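Local coordinates for protein Cap5O (Staphylococcus aureus, PDB 3OJO) that acts as an NAD-dependent UDP-N-acetyl-mannosamine dehydrogenase in the biosynthesis of capsular polysaccharide, at residues I89-P94 / M109-S114; E128-P133 / G267-V272; V17-I22 / Q45-L50. All coordinates share one frame; numbering follows the deposited sequence.

Overall arrangement
Along the chain, contact 3 (17-22 with 45-50) comes first, then contact 1 (89-94 with 109-114), then contact 2 (128-133 with 267-272). Their leading segments follow strands 13-17, 86-89 and 124-127, neighbouring parallel strands of the mixed sheet, so the three loops lie side by side along the bound NAD. The centres of contacts 1 and 3 lie about 14 Å apart, those of contacts 1 and 2 about 13 Å, those of contacts 2 and 3 about 22 Å. The loops are tied to each other: Ala-90 N to Val-17 O, and Ser-129 OG to Val-91 O. Contacts 1 and 3 belong to the NAD-binding domain; contact 2 connects it with the central domain.

Contact 1: residues I89-P94 / M109-S114. With NAD (nicotinamide-adenine-dinucleotide), chain J.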
loop_
_atom_site.group_PDB
_atom_site.type_symbol
_atom_site.label_atom_id
_atom_site.label_comp_id
_atom_site.label_asym_id
_atom_site.label_seq_id
_atom_site.Cartn_x
_atom_site.Cartn_y
_atom_site.Cartn_z
ATOM N N ILE B 89 -29.078 -8.598 -10.137
ATOM C CA ILE B 89 -28.696 -7.413 -10.903
ATOM C C ILE B 89 -27.194 -7.535 -11.198
ATOM O O ILE B 89 -26.374 -7.578 -10.268
ATOM C CB ILE B 89 -29.088 -6.102 -10.184
ATOM C CG1 ILE B 89 -30.627 -6.000 -10.061
ATOM C CG2 ILE B 89 -28.490 -4.866 -10.884
ATOM C CD1 ILE B 89 -31.124 -5.300 -8.832
ATOM N N ALA B 90 -26.859 -7.621 -12.494
ATOM C CA ALA B 90 -25.497 -7.753 -13.024
ATOM C C ALA B 90 -25.284 -6.746 -14.171
ATOM O O ALA B 90 -24.653 -7.071 -15.179
ATOM C CB ALA B 90 -25.274 -9.169 -13.521
ATOM N N VAL B 91 -25.820 -5.521 -14.004
ATOM C CA VAL B 91 -25.708 -4.418 -14.961
ATOM C C VAL B 91 -24.349 -3.689 -14.735
ATOM O O VAL B 91 -23.710 -3.940 -13.705
ATOM C CB VAL B 91 -26.933 -3.452 -14.898
ATOM C CG1 VAL B 91 -28.245 -4.195 -15.131
ATOM C CG2 VAL B 91 -26.967 -2.693 -13.578
ATOM N N PRO B 92 -23.868 -2.796 -15.635
ATOM C CA PRO B 92 -22.583 -2.138 -15.359
ATOM C C PRO B 92 -22.668 -0.981 -14.363
ATOM O O PRO B 92 -23.735 -0.406 -14.126
ATOM C CB PRO B 92 -22.108 -1.662 -16.743
ATOM C CG PRO B 92 -23.235 -1.967 -17.697
ATOM C CD PRO B 92 -24.439 -2.340 -16.915
ATOM N N THR B 93 -21.534 -0.668 -13.752
ATOM C CA THR B 93 -21.409 0.457 -12.819
ATOM C C THR B 93 -20.341 1.351 -13.409
ATOM O O THR B 93 -19.164 1.183 -13.103
ATOM C CB THR B 93 -21.171 0.021 -11.379
ATOM O OG1 THR B 93 -19.975 -0.718 -11.347
ATOM C CG2 THR B 93 -22.300 -0.805 -10.844
ATOM N N PRO B 94 -20.734 2.235 -14.361
ATOM C CA PRO B 94 -19.738 3.089 -15.028
ATOM C C PRO B 94 -18.998 4.031 -14.079
ATOM O O PRO B 94 -19.388 4.201 -12.914
ATOM C CB PRO B 94 -20.570 3.849 -16.073
ATOM C CG PRO B 94 -21.865 3.110 -16.172
ATOM C CD PRO B 94 -22.102 2.553 -14.829
ATOM N N MET B 109 -29.885 1.152 -10.099
ATOM C CA MET B 109 -31.129 1.722 -9.615
ATOM C C MET B 109 -32.214 1.664 -10.701
ATOM O O MET B 109 -33.352 1.301 -10.406
ATOM C CB MET B 109 -30.906 3.113 -9.017
ATOM C CG MET B 109 -30.026 3.104 -7.758
ATOM S SD MET B 109 -30.553 1.933 -6.479
ATOM C CE MET B 109 -29.093 1.299 -6.040
ATOM N N ARG B 110 -31.831 1.900 -11.973
ATOM C CA ARG B 110 -32.733 1.754 -13.122
ATOM C C ARG B 110 -33.178 0.296 -13.210
ATOM O O ARG B 110 -34.369 0.045 -13.361
ATOM C CB ARG B 110 -32.013 2.153 -14.416
ATOM C CG ARG B 110 -32.576 3.378 -15.085
ATOM C CD ARG B 110 -31.669 3.881 -16.195
ATOM N NE ARG B 110 -30.729 4.899 -15.719
ATOM C CZ ARG B 110 -29.688 5.347 -16.417
ATOM N NH1 ARG B 110 -29.428 4.859 -17.622
ATOM N NH2 ARG B 110 -28.892 6.278 -15.906
ATOM N N ALA B 111 -32.215 -0.659 -13.066
ATOM C CA ALA B 111 -32.458 -2.096 -13.057
ATOM C C ALA B 111 -33.317 -2.504 -11.863
ATOM O O ALA B 111 -34.117 -3.433 -11.988
ATOM C CB ALA B 111 -31.145 -2.858 -13.036
ATOM N N LEU B 112 -33.146 -1.823 -10.699
ATOM C CA LEU B 112 -33.967 -2.089 -9.520
ATOM C C LEU B 112 -35.424 -1.699 -9.805
ATOM O O LEU B 112 -36.321 -2.487 -9.502
ATOM C CB LEU B 112 -33.423 -1.422 -8.242
ATOM C CG LEU B 112 -34.147 -1.777 -6.902
ATOM C CD1 LEU B 112 -34.101 -3.280 -6.586
ATOM C CD2 LEU B 112 -33.604 -0.956 -5.738
ATOM N N ASP B 113 -35.645 -0.546 -10.480
ATOM C CA ASP B 113 -36.986 -0.064 -10.847
ATOM C C ASP B 113 -37.738 -0.959 -11.842
ATOM O O ASP B 113 -38.972 -0.958 -11.830
ATOM C CB ASP B 113 -36.964 1.384 -11.342
ATOM C CG ASP B 113 -36.660 2.423 -10.294
ATOM O OD1 ASP B 113 -36.049 3.455 -10.644
ATOM O OD2 ASP B 113 -37.034 2.209 -9.117
ATOM N N SER B 114 -37.010 -1.716 -12.692
ATOM C CA SER B 114 -37.584 -2.647 -13.685
ATOM C C SER B 114 -38.165 -3.903 -13.016
ATOM O O SER B 114 -39.106 -4.512 -13.524
ATOM C CB SER B 114 -36.524 -3.050 -14.711
ATOM O OG SER B 114 -35.694 -4.117 -14.273
HETATM P PA NAD J . -21.153 -5.575 -19.455
HETATM O O1A NAD J . -21.147 -4.226 -20.059
HETATM O O2A NAD J . -20.374 -6.540 -20.259
HETATM O O5B NAD J . -22.676 -6.073 -19.328
HETATM C C5B NAD J . -23.698 -5.230 -18.867
HETATM C C4B NAD J . -24.959 -5.597 -19.613
HETATM O O4B NAD J . -26.080 -5.140 -18.887
HETATM C C3B NAD J . -25.025 -4.991 -21.021
HETATM O O3B NAD J . -25.431 -5.994 -21.945
HETATM C C2B NAD J . -26.150 -3.972 -20.892
HETATM O O2B NAD J . -26.867 -3.764 -22.091
HETATM C C1B NAD J . -27.013 -4.574 -19.797
HETATM N N9A NAD J . -27.820 -3.543 -19.129
HETATM C C8A NAD J . -27.409 -2.267 -18.808
HETATM N N7A NAD J . -28.388 -1.660 -18.102
HETATM C C5A NAD J . -29.417 -2.534 -17.980
HETATM C C6A NAD J . -30.669 -2.418 -17.372
HETATM N N6A NAD J . -30.985 -1.266 -16.771
HETATM N N1A NAD J . -31.543 -3.502 -17.400
HETATM C C2A NAD J . -31.173 -4.689 -18.012
HETATM N N3A NAD J . -29.935 -4.795 -18.615
HETATM C C4A NAD J . -29.071 -3.735 -18.599
HETATM O O3 NAD J . -20.618 -5.458 -17.930
HETATM P PN NAD J . -20.013 -6.690 -17.099
HETATM O O1N NAD J . -18.585 -6.829 -17.478
HETATM O O2N NAD J . -20.932 -7.853 -17.193
HETATM O O5D NAD J . -20.017 -6.139 -15.612
HETATM C C5D NAD J . -21.123 -5.456 -15.081
HETATM C C4D NAD J . -20.698 -4.861 -13.742
HETATM O O4D NAD J . -20.299 -5.890 -12.851
HETATM C C3D NAD J . -19.455 -3.973 -13.819
HETATM O O3D NAD J . -19.636 -2.682 -14.369
HETATM C C2D NAD J . -19.076 -3.941 -12.360
HETATM O O2D NAD J . -20.063 -3.232 -11.656
HETATM C C1D NAD J . -19.288 -5.398 -11.982
HETATM N N1N NAD J . -17.984 -6.083 -12.136
HETATM C C2N NAD J . -17.639 -6.758 -13.286
HETATM C C3N NAD J . -16.375 -7.359 -13.389
HETATM C C7N NAD J . -16.130 -8.442 -14.403
HETATM O O7N NAD J . -15.456 -9.608 -13.970
HETATM N N7N NAD J . -16.521 -8.271 -15.673
HETATM C C4N NAD J . -15.459 -7.237 -12.334
HETATM C C5N NAD J . -15.797 -6.520 -11.188
HETATM C C6N NAD J . -17.064 -5.936 -11.119
#
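One face of the NAD adenine rests on Val-91, whose CG1 sits almost straight beneath the fused bond, 3.5 Å from C5A of NAD. On the same side, the Pro-92 ring flanks the C8A end, its CD 3.5 Å from C8A of NAD, while the backbone of Ala-111 passes the amino end near N6A. Val-91 turns CG1 anti to its own carbonyl carbon (chi1 -57°), which lets this one methyl touch both the base and, at 3.8 Å, Ala-111 CB. The methyl of Ala-111 also receives Ile-89 CG2 at 4.0 Å. Farther from the ligand, Ile-89 CD1 meets Leu-112 CD1 at 4.2 Å, so the meeting of 89-94 with 109-114 is purely apolar. After Pro-92 the loop turns polar: Thr-93 N donates to O3D of NAD over 2.8 Å (161°), and Thr-93 OG1 hydrogen-bonds O2D of NAD, at a doubtful 2.5 Å and with the donor undecided. Both hydroxyls of the nicotinamide ribose are thus met by Thr-93. Helix 106-115 is packed against the end of strand 86-89, and the loop that leaves this strand supplies part of the cofactor site, as in the dinucleotide-binding Rossmann fold.

Contact 2: residues E128-P133 / G267-V272; sequences ESTIAP and GHCLAV. With NAD (nicotinamide-adenine-dinucleotide), chain J.
Thr-130 and Cys-269 make the closer of two van der Waals meetings between these loops: the methyl CG2 of Thr-130 lies 4.0 Å from SG of Cys-269. With OG1 of Thr-130 anti to the carbonyl carbon (chi1 -62°), CG2 is left anti to the backbone N and reaches the sulfur, while OG1 stays on the cofactor side. Farther along, Ala-132 CB comes within 4.3 Å of the carbonyl O of Val-272. The touching parts run in nearly the same direction, 18° apart. Pro-133 adds packing on Met-213 and Leu-216 of helix 208-238 and on Ile-241 of the second subunit.

Covalently, Cys-269 SG is tied by a disulfide to Cys-103, which lies outside both segments, in keeping with an oxidised form of the enzyme.

Hydrogen bonds serve the loops separately. Thr-130 N donates to O2D of NAD over 2.9 Å, fairly straight at 163°, while Thr-130 OG1 stands 3.0 Å from C6N of the nicotinamide ring. In the other loop, Val-272 N bonds Leu-270 O at 2.8 Å, closing an inverse gamma turn centred on Ala-271. Further partners anchor the backbone there: Asn-219 ND2 on the carbonyl of Cys-269, Thr-220 OG1 on the amide of Ala-271, and Ser-102 OG on the carbonyl of Val-272.

Thr-130 thus faces cofactor and sulfur at once, at the junction of the NAD-binding Rossmann domain with the central domain, beside the nicotinamide riboside.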
loop_
_atom_site.group_PDB
_atom_site.type_symbol
_atom_site.label_atom_id
_atom_site.label_comp_id
_atom_site.label_asym_id
_atom_site.label_seq_id
_atom_site.Cartn_x
_atom_site.Cartn_y
_atom_site.Cartn_z
ATOM N N GLU B 128 -25.021 -8.188 -7.909
ATOM C CA GLU B 128 -23.696 -8.733 -8.232
ATOM C C GLU B 128 -22.735 -7.643 -8.737
ATOM O O GLU B 128 -21.525 -7.825 -8.690
ATOM C CB GLU B 128 -23.800 -9.865 -9.254
ATOM C CG GLU B 128 -24.003 -11.237 -8.639
ATOM C CD GLU B 128 -23.875 -12.407 -9.604
ATOM O OE1 GLU B 128 -23.675 -12.168 -10.820
ATOM O OE2 GLU B 128 -23.991 -13.567 -9.143
ATOM N N SER B 129 -23.279 -6.524 -9.206
ATOM C CA SER B 129 -22.572 -5.352 -9.714
ATOM C C SER B 129 -21.776 -4.670 -8.601
ATOM O O SER B 129 -22.140 -4.766 -7.423
ATOM C CB SER B 129 -23.590 -4.348 -10.263
ATOM O OG SER B 129 -24.424 -4.942 -11.240
ATOM N N THR B 130 -20.730 -3.939 -8.975
ATOM C CA THR B 130 -19.920 -3.214 -8.003
ATOM C C THR B 130 -20.715 -2.066 -7.457
ATOM O O THR B 130 -21.249 -1.272 -8.233
ATOM C CB THR B 130 -18.586 -2.793 -8.616
ATOM O OG1 THR B 130 -17.908 -3.998 -8.982
ATOM C CG2 THR B 130 -17.729 -1.980 -7.643
ATOM N N ILE B 131 -20.850 -1.994 -6.129
ATOM C CA ILE B 131 -21.613 -0.914 -5.513
ATOM C C ILE B 131 -20.843 -0.205 -4.424
ATOM O O ILE B 131 -20.064 -0.843 -3.705
ATOM C CB ILE B 131 -23.032 -1.355 -5.086
ATOM C CG1 ILE B 131 -22.988 -2.467 -4.034
ATOM C CG2 ILE B 131 -23.911 -1.694 -6.309
ATOM C CD1 ILE B 131 -24.300 -2.976 -3.620
ATOM N N ALA B 132 -21.081 1.116 -4.288
ATOM C CA ALA B 132 -20.451 1.944 -3.258
ATOM C C ALA B 132 -20.941 1.492 -1.893
ATOM O O ALA B 132 -22.068 1.003 -1.795
ATOM C CB ALA B 132 -20.776 3.413 -3.482
ATOM N N PRO B 133 -20.128 1.605 -0.820
ATOM C CA PRO B 133 -20.608 1.161 0.498
ATOM C C PRO B 133 -21.852 1.921 0.924
ATOM O O PRO B 133 -22.000 3.108 0.614
ATOM C CB PRO B 133 -19.412 1.403 1.418
ATOM C CG PRO B 133 -18.245 1.462 0.506
ATOM C CD PRO B 133 -18.761 2.157 -0.717
ATOM N N GLY B 267 -10.263 0.805 -15.833
ATOM C CA GLY B 267 -11.418 0.018 -15.392
ATOM C C GLY B 267 -12.085 0.437 -14.089
ATOM O O GLY B 267 -12.570 1.566 -13.958
ATOM N N HIS B 268 -12.114 -0.507 -13.132
ATOM C CA HIS B 268 -12.642 -0.494 -11.752
ATOM C C HIS B 268 -12.793 0.856 -11.018
ATOM O O HIS B 268 -12.030 1.795 -11.261
ATOM C CB HIS B 268 -11.795 -1.444 -10.881
ATOM C CG HIS B 268 -10.315 -1.193 -10.966
ATOM N ND1 HIS B 268 -9.524 -1.826 -11.918
ATOM C CD2 HIS B 268 -9.532 -0.379 -10.221
ATOM C CE1 HIS B 268 -8.292 -1.377 -11.720
ATOM N NE2 HIS B 268 -8.245 -0.507 -10.711
ATOM N N CYS B 269 -13.740 0.909 -10.058
ATOM C CA CYS B 269 -14.013 2.084 -9.235
ATOM C C CYS B 269 -13.732 1.841 -7.747
ATOM O O CYS B 269 -13.773 0.696 -7.284
ATOM C CB CYS B 269 -15.408 2.645 -9.492
ATOM S SG CYS B 269 -16.725 1.401 -9.618
ATOM N N LEU B 270 -13.381 2.920 -7.012
ATOM C CA LEU B 270 -12.889 2.861 -5.631
ATOM C C LEU B 270 -13.880 2.961 -4.460
ATOM O O LEU B 270 -15.070 3.198 -4.680
ATOM C CB LEU B 270 -11.723 3.843 -5.446
ATOM C CG LEU B 270 -10.622 3.834 -6.474
ATOM C CD1 LEU B 270 -9.549 4.809 -6.081
ATOM C CD2 LEU B 270 -10.028 2.437 -6.672
ATOM N N ALA B 271 -13.355 2.783 -3.207
ATOM C CA ALA B 271 -14.040 2.827 -1.900
ATOM C C ALA B 271 -14.531 4.249 -1.510
ATOM O O ALA B 271 -14.363 4.703 -0.368
ATOM C CB ALA B 271 -13.136 2.241 -0.811
ATOM N N VAL B 272 -15.161 4.938 -2.468
ATOM C CA VAL B 272 -15.694 6.275 -2.251
ATOM C C VAL B 272 -17.121 6.380 -2.729
ATOM O O VAL B 272 -17.405 6.127 -3.903
ATOM C CB VAL B 272 -14.792 7.414 -2.793
ATOM C CG1 VAL B 272 -13.655 7.730 -1.822
ATOM C CG2 VAL B 272 -14.255 7.093 -4.189
HETATM P PA NAD J . -21.153 -5.575 -19.455
HETATM O O1A NAD J . -21.147 -4.226 -20.059
HETATM O O2A NAD J . -20.374 -6.540 -20.259
HETATM O O5B NAD J . -22.676 -6.073 -19.328
HETATM C C5B NAD J . -23.698 -5.230 -18.867
HETATM C C4B NAD J . -24.959 -5.597 -19.613
HETATM O O4B NAD J . -26.080 -5.140 -18.887
HETATM C C3B NAD J . -25.025 -4.991 -21.021
HETATM O O3B NAD J . -25.431 -5.994 -21.945
HETATM C C2B NAD J . -26.150 -3.972 -20.892
HETATM O O2B NAD J . -26.867 -3.764 -22.091
HETATM C C1B NAD J . -27.013 -4.574 -19.797
HETATM N N9A NAD J . -27.820 -3.543 -19.129
HETATM C C8A NAD J . -27.409 -2.267 -18.808
HETATM N N7A NAD J . -28.388 -1.660 -18.102
HETATM C C5A NAD J . -29.417 -2.534 -17.980
HETATM C C6A NAD J . -30.669 -2.418 -17.372
HETATM N N6A NAD J . -30.985 -1.266 -16.771
HETATM N N1A NAD J . -31.543 -3.502 -17.400
HETATM C C2A NAD J . -31.173 -4.689 -18.012
HETATM N N3A NAD J . -29.935 -4.795 -18.615
HETATM C C4A NAD J . -29.071 -3.735 -18.599
HETATM O O3 NAD J . -20.618 -5.458 -17.930
HETATM P PN NAD J . -20.013 -6.690 -17.099
HETATM O O1N NAD J . -18.585 -6.829 -17.478
HETATM O O2N NAD J . -20.932 -7.853 -17.193
HETATM O O5D NAD J . -20.017 -6.139 -15.612
HETATM C C5D NAD J . -21.123 -5.456 -15.081
HETATM C C4D NAD J . -20.698 -4.861 -13.742
HETATM O O4D NAD J . -20.299 -5.890 -12.851
HETATM C C3D NAD J . -19.455 -3.973 -13.819
HETATM O O3D NAD J . -19.636 -2.682 -14.369
HETATM C C2D NAD J . -19.076 -3.941 -12.360
HETATM O O2D NAD J . -20.063 -3.232 -11.656
HETATM C C1D NAD J . -19.288 -5.398 -11.982
HETATM N N1N NAD J . -17.984 -6.083 -12.136
HETATM C C2N NAD J . -17.639 -6.758 -13.286
HETATM C C3N NAD J . -16.375 -7.359 -13.389
HETATM C C7N NAD J . -16.130 -8.442 -14.403
HETATM O O7N NAD J . -15.456 -9.608 -13.970
HETATM N N7N NAD J . -16.521 -8.271 -15.673
HETATM C C4N NAD J . -15.459 -7.237 -12.334
HETATM C C5N NAD J . -15.797 -6.520 -11.188
HETATM C C6N NAD J . -17.064 -5.936 -11.119
#

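Contact 3: residues V17-I22 / Q45-L50; sequences VGLGYI and QTIDKL. With NAD (nicotinamide-adenine-dinucleotide), chain J.
A single residue of the glycine-rich loop, Leu-19, makes every contact of 17-22 with 45-50, on helix 44-51, while its neighbours serve NAD. CG of Leu-19 stands anti to its own carbonyl carbon (chi1 -57°), carrying CD1 to two helix methyls: CD1 of Leu-50 at 3.9 Å, and CD1 of Ile-47 at 4.2 Å, where the side chains cross at about a right angle. Thr-46 lays its methyl CG2 4.3 Å from the carbonyl O of Leu-19.

Across the rest of 17-22 the backbone, with the side chains of Val-17 and Ile-22, meets the cofactor. Gly-20 CA comes to 3.2 Å from O5B of NAD, an approach that glycine allows. Ile-22 N gives a hydrogen bond of 3.0 Å (156°) to O2N of NAD; Tyr-21 N makes a weak one of 3.4 Å to O2A of NAD, which also lies in plane at the tyrosine ring edge. Val-17 CG1 touches C2A of NAD at 3.5 Å.

Asp-41 OD2, which also bonds NAD, holds Leu-19 N. The pattern fits the GxGxxG turn of Rossmann folds: helix 44-51 is met mainly by apolar Leu-19, the diphosphate's negative charge by neutral backbone amides, probably aided by the start of helix 23-32.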
loop_
_atom_site.group_PDB
_atom_site.type_symbol
_atom_site.label_atom_id
_atom_site.label_comp_id
_atom_site.label_asym_id
_atom_site.label_seq_id
_atom_site.Cartn_x
_atom_site.Cartn_y
_atom_site.Cartn_z
ATOM N N VAL B 17 -30.730 -9.765 -14.457
ATOM C CA VAL B 17 -30.844 -8.458 -15.105
ATOM C C VAL B 17 -29.447 -7.954 -15.505
ATOM O O VAL B 17 -28.635 -7.612 -14.647
ATOM C CB VAL B 17 -31.623 -7.457 -14.223
ATOM C CG1 VAL B 17 -31.835 -6.122 -14.929
ATOM C CG2 VAL B 17 -32.950 -8.051 -13.782
ATOM N N GLY B 18 -29.192 -7.945 -16.805
ATOM C CA GLY B 18 -27.902 -7.578 -17.374
ATOM C C GLY B 18 -27.244 -8.839 -17.890
ATOM O O GLY B 18 -27.025 -9.781 -17.129
ATOM N N LEU B 19 -27.023 -8.910 -19.199
ATOM C CA LEU B 19 -26.439 -10.110 -19.806
ATOM C C LEU B 19 -25.091 -9.895 -20.487
ATOM O O LEU B 19 -24.911 -10.275 -21.653
ATOM C CB LEU B 19 -27.442 -10.789 -20.761
ATOM C CG LEU B 19 -28.777 -11.191 -20.163
ATOM C CD1 LEU B 19 -29.736 -11.512 -21.243
ATOM C CD2 LEU B 19 -28.638 -12.366 -19.234
ATOM N N GLY B 20 -24.154 -9.314 -19.747
ATOM C CA GLY B 20 -22.791 -9.113 -20.229
ATOM C C GLY B 20 -21.873 -10.223 -19.768
ATOM O O GLY B 20 -22.311 -11.369 -19.621
ATOM N N TYR B 21 -20.612 -9.876 -19.503
ATOM C CA TYR B 21 -19.571 -10.807 -19.047
ATOM C C TYR B 21 -19.848 -11.480 -17.715
ATOM O O TYR B 21 -19.406 -12.605 -17.497
ATOM C CB TYR B 21 -18.169 -10.164 -19.119
ATOM C CG TYR B 21 -17.632 -10.210 -20.535
ATOM C CD1 TYR B 21 -16.922 -11.318 -20.997
ATOM C CD2 TYR B 21 -17.897 -9.182 -21.438
ATOM C CE1 TYR B 21 -16.472 -11.395 -22.317
ATOM C CE2 TYR B 21 -17.470 -9.256 -22.769
ATOM C CZ TYR B 21 -16.749 -10.359 -23.202
ATOM O OH TYR B 21 -16.314 -10.434 -24.508
ATOM N N ILE B 22 -20.629 -10.814 -16.858
ATOM C CA ILE B 22 -21.056 -11.326 -15.555
ATOM C C ILE B 22 -22.411 -12.075 -15.672
ATOM O O ILE B 22 -22.476 -13.259 -15.343
ATOM C CB ILE B 22 -21.090 -10.174 -14.502
ATOM C CG1 ILE B 22 -19.694 -9.600 -14.189
ATOM C CG2 ILE B 22 -21.840 -10.580 -13.260
ATOM C CD1 ILE B 22 -18.742 -10.522 -13.413
ATOM N N GLN B 45 -29.859 -5.715 -29.757
ATOM C CA GLN B 45 -28.809 -6.369 -30.540
ATOM C C GLN B 45 -28.323 -7.627 -29.809
ATOM O O GLN B 45 -28.210 -8.680 -30.430
ATOM C CB GLN B 45 -27.656 -5.387 -30.805
ATOM C CG GLN B 45 -26.425 -5.957 -31.532
ATOM C CD GLN B 45 -25.564 -4.855 -32.121
ATOM O OE1 GLN B 45 -25.254 -4.843 -33.323
ATOM N NE2 GLN B 45 -25.203 -3.865 -31.309
ATOM N N THR B 46 -28.111 -7.515 -28.485
ATOM C CA THR B 46 -27.717 -8.587 -27.569
ATOM C C THR B 46 -28.796 -9.685 -27.550
ATOM O O THR B 46 -28.462 -10.861 -27.722
ATOM C CB THR B 46 -27.390 -7.981 -26.166
ATOM O OG1 THR B 46 -26.163 -7.266 -26.266
ATOM C CG2 THR B 46 -27.287 -9.033 -25.051
ATOM N N ILE B 47 -30.075 -9.288 -27.340
ATOM C CA ILE B 47 -31.249 -10.166 -27.295
ATOM C C ILE B 47 -31.460 -10.917 -28.635
ATOM O O ILE B 47 -31.726 -12.124 -28.623
ATOM C CB ILE B 47 -32.506 -9.394 -26.819
ATOM C CG1 ILE B 47 -32.334 -8.811 -25.385
ATOM C CG2 ILE B 47 -33.810 -10.232 -26.969
ATOM C CD1 ILE B 47 -32.183 -9.863 -24.166
ATOM N N ASP B 48 -31.293 -10.213 -29.772
ATOM C CA ASP B 48 -31.419 -10.799 -31.110
ATOM C C ASP B 48 -30.364 -11.865 -31.333
ATOM O O ASP B 48 -30.694 -12.952 -31.796
ATOM C CB ASP B 48 -31.351 -9.713 -32.210
ATOM C CG ASP B 48 -32.537 -8.758 -32.273
ATOM O OD1 ASP B 48 -33.553 -9.006 -31.559
ATOM O OD2 ASP B 48 -32.440 -7.750 -33.003
ATOM N N LYS B 49 -29.111 -11.571 -30.956
ATOM C CA LYS B 49 -27.973 -12.493 -31.022
ATOM C C LYS B 49 -28.294 -13.751 -30.199
ATOM O O LYS B 49 -28.204 -14.869 -30.719
ATOM C CB LYS B 49 -26.701 -11.791 -30.506
ATOM C CG LYS B 49 -25.393 -12.510 -30.866
ATOM C CD LYS B 49 -24.356 -11.553 -31.448
ATOM C CE LYS B 49 -22.938 -12.101 -31.398
ATOM N NZ LYS B 49 -22.703 -13.217 -32.357
ATOM N N LEU B 50 -28.749 -13.552 -28.949
ATOM C CA LEU B 50 -29.107 -14.619 -28.022
ATOM C C LEU B 50 -30.279 -15.463 -28.513
ATOM O O LEU B 50 -30.159 -16.687 -28.567
ATOM C CB LEU B 50 -29.314 -14.082 -26.593
ATOM C CG LEU B 50 -28.038 -13.652 -25.863
ATOM C CD1 LEU B 50 -28.357 -12.834 -24.657
ATOM C CD2 LEU B 50 -27.176 -14.834 -25.504
HETATM P PA NAD J . -21.153 -5.575 -19.455
HETATM O O1A NAD J . -21.147 -4.226 -20.059
HETATM O O2A NAD J . -20.374 -6.540 -20.259
HETATM O O5B NAD J . -22.676 -6.073 -19.328
HETATM C C5B NAD J . -23.698 -5.230 -18.867
HETATM C C4B NAD J . -24.959 -5.597 -19.613
HETATM O O4B NAD J . -26.080 -5.140 -18.887
HETATM C C3B NAD J . -25.025 -4.991 -21.021
HETATM O O3B NAD J . -25.431 -5.994 -21.945
HETATM C C2B NAD J . -26.150 -3.972 -20.892
HETATM O O2B NAD J . -26.867 -3.764 -22.091
HETATM C C1B NAD J . -27.013 -4.574 -19.797
HETATM N N9A NAD J . -27.820 -3.543 -19.129
HETATM C C8A NAD J . -27.409 -2.267 -18.808
HETATM N N7A NAD J . -28.388 -1.660 -18.102
HETATM C C5A NAD J . -29.417 -2.534 -17.980
HETATM C C6A NAD J . -30.669 -2.418 -17.372
HETATM N N6A NAD J . -30.985 -1.266 -16.771
HETATM N N1A NAD J . -31.543 -3.502 -17.400
HETATM C C2A NAD J . -31.173 -4.689 -18.012
HETATM N N3A NAD J . -29.935 -4.795 -18.615
HETATM C C4A NAD J . -29.071 -3.735 -18.599
HETATM O O3 NAD J . -20.618 -5.458 -17.930
HETATM P PN NAD J . -20.013 -6.690 -17.099
HETATM O O1N NAD J . -18.585 -6.829 -17.478
HETATM O O2N NAD J . -20.932 -7.853 -17.193
HETATM O O5D NAD J . -20.017 -6.139 -15.612
HETATM C C5D NAD J . -21.123 -5.456 -15.081
HETATM C C4D NAD J . -20.698 -4.861 -13.742
HETATM O O4D NAD J . -20.299 -5.890 -12.851
HETATM C C3D NAD J . -19.455 -3.973 -13.819
HETATM O O3D NAD J . -19.636 -2.682 -14.369
HETATM C C2D NAD J . -19.076 -3.941 -12.360
HETATM O O2D NAD J . -20.063 -3.232 -11.656
HETATM C C1D NAD J . -19.288 -5.398 -11.982
HETATM N N1N NAD J . -17.984 -6.083 -12.136
HETATM C C2N NAD J . -17.639 -6.758 -13.286
HETATM C C3N NAD J . -16.375 -7.359 -13.389
HETATM C C7N NAD J . -16.130 -8.442 -14.403
HETATM O O7N NAD J . -15.456 -9.608 -13.970
HETATM N N7N NAD J . -16.521 -8.271 -15.673
HETATM C C4N NAD J . -15.459 -7.237 -12.334
HETATM C C5N NAD J . -15.797 -6.520 -11.188
HETATM C C6N NAD J . -17.064 -5.936 -11.119
#